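Local structure of alkylpurine DNA glycosylase AlkC (Pseudomonas fluorescens, 5VHV) at residues A[228-233]-A[242-247]. The protein excises alkylated purine bases from DNA as a glycosylase of base excision repair, working without flipping the damaged nucleotide out of the duplex. Numbering follows the deposited sequence.
Sequences HALRSL and LTLMGA
Leu230 meets Leu244 and Met245 at the end of the HEAT-like helical-repeat domain of AlkC, where the bend between helices 220-229 and 231-235 packs against the C-terminal end of helix 239-244. The contact is small, burying 113 Å² over both sides, and wholly apolar, with no hydrogen bond crossing it. Its tight part centres on one methyl, Leu230 CD1, which lies 3.7 Å from Leu244 CD1 and 4.1 Å from Leu244 CB, and the two side chains cross at about a right angle. The first torsion of Leu230 (chi1 -67°) sets CG opposite the carbonyl carbon, and the extended second torsion carries CD1 out toward helix 239-244. Leu209 and Ile212 of helix 205-213 also touch Leu230, which is buried, and Ile212 reaches Leu244 as well, so the inter-helix bend, helix 239-244 and helix 205-213 share one apolar cluster.

Packing is looser at Met245, which is partly exposed: its CE stays 4.3 Å from Leu230 CD1. Just beyond, exposed Gly246 ends the helix in a Schellman motif, its positive phi of 78° accompanied by the bonds Ala247 N to Leu242 O (2.9 Å) and Gly246 N to Thr243 O (3.0 Å). On the other segment, His228 and Ser232 pack on phosphates of the bound DNA, and Arg231 on a modified base. Arg231 NH1 also bonds Asn195 OD1, and it donates to His228 O at 3.0 Å; His228 O lies close to the guanidinium plane, whereas NH1 sits 42° out of the carbonyl plane.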
ATOM      1  N   HIS A 228     -11.458  -1.732   4.782  1.00 18.57           N
ATOM      2  CA  HIS A 228     -10.194  -1.179   4.316  1.00 18.20           C
ATOM      3  C   HIS A 228     -10.173  -0.963   2.807  1.00 13.98           C
ATOM      4  O   HIS A 228      -9.495  -0.051   2.339  1.00 18.71           O
ATOM      5  CB  HIS A 228      -9.068  -2.076   4.816  1.00 20.06           C
ATOM      6  CG  HIS A 228      -8.942  -2.014   6.301  1.00 25.08           C
ATOM      7  ND1 HIS A 228      -8.133  -1.097   6.938  1.00 37.89           N
ATOM      8  CD2 HIS A 228      -9.605  -2.676   7.278  1.00 30.24           C
ATOM      9  CE1 HIS A 228      -8.260  -1.238   8.247  1.00 40.80           C
ATOM     10  NE2 HIS A 228      -9.153  -2.184   8.479  1.00 37.44           N
ATOM     11  N   ALA A 229     -10.949  -1.745   2.058  1.00 14.65           N
ATOM     12  CA  ALA A 229     -11.116  -1.521   0.628  1.00 17.75           C
ATOM     13  C   ALA A 229     -11.786  -0.183   0.367  1.00 14.45           C
ATOM     14  O   ALA A 229     -11.456   0.513  -0.597  1.00 17.56           O
ATOM     15  CB  ALA A 229     -11.974  -2.640   0.032  1.00 16.30           C
ATOM     16  N   LEU A 230     -12.769   0.161   1.196  1.00 13.58           N
ATOM     17  CA  LEU A 230     -13.604   1.331   1.003  1.00 14.72           C
ATOM     18  C   LEU A 230     -13.062   2.562   1.712  1.00 18.42           C
ATOM     19  O   LEU A 230     -13.730   3.600   1.720  1.00 16.71           O
ATOM     20  CB  LEU A 230     -15.019   1.046   1.498  1.00 18.00           C
ATOM     21  CG  LEU A 230     -15.817  -0.001   0.703  1.00 19.32           C
ATOM     22  CD1 LEU A 230     -17.094  -0.410   1.419  1.00 24.27           C
ATOM     23  CD2 LEU A 230     -16.123   0.530  -0.685  1.00 21.55           C
ATOM     24  N   ARG A 231     -11.850   2.492   2.252  1.00 18.53           N
ATOM     25  CA  ARG A 231     -11.384   3.558   3.142  1.00 14.92           C
ATOM     26  C   ARG A 231     -11.310   4.912   2.451  1.00 17.25           C
ATOM     27  O   ARG A 231     -11.554   5.939   3.098  1.00 16.28           O
ATOM     28  CB  ARG A 231     -10.035   3.179   3.737  1.00 13.46           C
ATOM     29  CG  ARG A 231      -8.846   3.128   2.747  1.00 13.98           C
ATOM     30  CD  ARG A 231      -7.680   2.511   3.483  1.00 20.61           C
ATOM     31  NE  ARG A 231      -6.401   2.533   2.794  1.00 15.58           N
ATOM     32  CZ  ARG A 231      -5.910   1.540   2.060  1.00 15.21           C
ATOM     33  NH1 ARG A 231      -6.616   0.450   1.835  1.00 14.83           N
ATOM     34  NH2 ARG A 231      -4.684   1.639   1.571  1.00 15.80           N
ATOM     35  N   SER A 232     -10.959   4.953   1.161  1.00 16.14           N
ATOM     36  CA  SER A 232     -10.895   6.237   0.474  1.00 16.20           C
ATOM     37  C   SER A 232     -12.297   6.773   0.218  1.00 14.48           C
ATOM     38  O   SER A 232     -12.575   7.956   0.446  1.00 17.54           O
ATOM     39  CB  SER A 232     -10.105   6.102  -0.839  1.00 16.79           C
ATOM     40  OG  SER A 232      -8.774   5.662  -0.591  1.00 16.64           O
ATOM     41  N   LEU A 233     -13.214   5.908  -0.208  1.00 16.09           N
ATOM     42  CA  LEU A 233     -14.584   6.363  -0.437  1.00 18.16           C
ATOM     43  C   LEU A 233     -15.250   6.804   0.862  1.00 17.22           C
ATOM     44  O   LEU A 233     -16.042   7.752   0.855  1.00 17.51           O
ATOM     45  CB  LEU A 233     -15.402   5.264  -1.113  1.00 15.20           C
ATOM     46  CG  LEU A 233     -14.913   4.850  -2.512  1.00 16.81           C
ATOM     47  CD1 LEU A 233     -15.806   3.767  -3.131  1.00 17.20           C
ATOM     48  CD2 LEU A 233     -14.850   6.047  -3.440  1.00 21.96           C
ATOM     49  N   LEU A 242     -20.423   4.417   3.181  1.00 21.27           N
ATOM     50  CA  LEU A 242     -20.788   4.565   4.584  1.00 21.42           C
ATOM     51  C   LEU A 242     -21.920   3.612   4.966  1.00 22.31           C
ATOM     52  O   LEU A 242     -21.935   3.064   6.075  1.00 23.00           O
ATOM     53  CB  LEU A 242     -21.183   6.016   4.865  1.00 20.13           C
ATOM     54  CG  LEU A 242     -19.967   6.955   4.951  1.00 20.18           C
ATOM     55  CD1 LEU A 242     -20.374   8.420   4.725  1.00 24.51           C
ATOM     56  CD2 LEU A 242     -19.292   6.786   6.291  1.00 23.52           C
ATOM     57  N   THR A 243     -22.874   3.404   4.058  1.00 23.12           N
ATOM     58  CA  THR A 243     -23.989   2.513   4.352  1.00 27.86           C
ATOM     59  C   THR A 243     -23.496   1.087   4.564  1.00 31.14           C
ATOM     60  O   THR A 243     -23.990   0.370   5.445  1.00 25.21           O
ATOM     61  CB  THR A 243     -25.022   2.575   3.220  1.00 24.28           C
ATOM     62  OG1 THR A 243     -25.589   3.893   3.138  1.00 24.37           O
ATOM     63  CG2 THR A 243     -26.175   1.575   3.453  1.00 28.00           C
ATOM     64  N   LEU A 244     -22.521   0.651   3.769  1.00 26.22           N
ATOM     65  CA  LEU A 244     -21.951  -0.673   3.990  1.00 22.43           C
ATOM     66  C   LEU A 244     -21.314  -0.778   5.370  1.00 26.35           C
ATOM     67  O   LEU A 244     -21.275  -1.862   5.947  1.00 24.42           O
ATOM     68  CB  LEU A 244     -20.922  -1.000   2.889  1.00 21.55           C
ATOM     69  CG  LEU A 244     -21.552  -1.392   1.557  1.00 23.32           C
ATOM     70  CD1 LEU A 244     -20.531  -1.255   0.450  1.00 23.33           C
ATOM     71  CD2 LEU A 244     -22.100  -2.809   1.606  1.00 25.22           C
ATOM     72  N   MET A 245     -20.828   0.336   5.921  1.00 23.53           N
ATOM     73  CA  MET A 245     -20.252   0.346   7.258  1.00 26.91           C
ATOM     74  C   MET A 245     -21.284   0.585   8.355  1.00 23.83           C
ATOM     75  O   MET A 245     -20.909   0.671   9.529  1.00 27.04           O
ATOM     76  CB  MET A 245     -19.155   1.418   7.340  1.00 23.60           C
ATOM     77  CG  MET A 245     -18.039   1.210   6.332  1.00 26.64           C
ATOM     78  SD  MET A 245     -17.129  -0.300   6.682  1.00 28.79           S
ATOM     79  CE  MET A 245     -17.809  -1.450   5.504  1.00 26.37           C
ATOM     80  N   GLY A 246     -22.565   0.669   8.012  1.00 23.91           N
ATOM     81  CA  GLY A 246     -23.599   0.922   8.995  1.00 25.91           C
ATOM     82  C   GLY A 246     -23.726   2.355   9.447  1.00 26.64           C
ATOM     83  O   GLY A 246     -24.458   2.621  10.415  1.00 25.58           O
ATOM     84  N   ALA A 247     -23.068   3.287   8.751  1.00 24.78           N
ATOM     85  CA  ALA A 247     -23.020   4.699   9.115  1.00 24.72           C
ATOM     86  C   ALA A 247     -23.459   5.595   7.956  1.00 22.52           C
ATOM     87  O   ALA A 247     -22.952   6.708   7.781  1.00 23.23           O
ATOM     88  CB  ALA A 247     -21.611   5.068   9.578  1.00 29.12           C
TER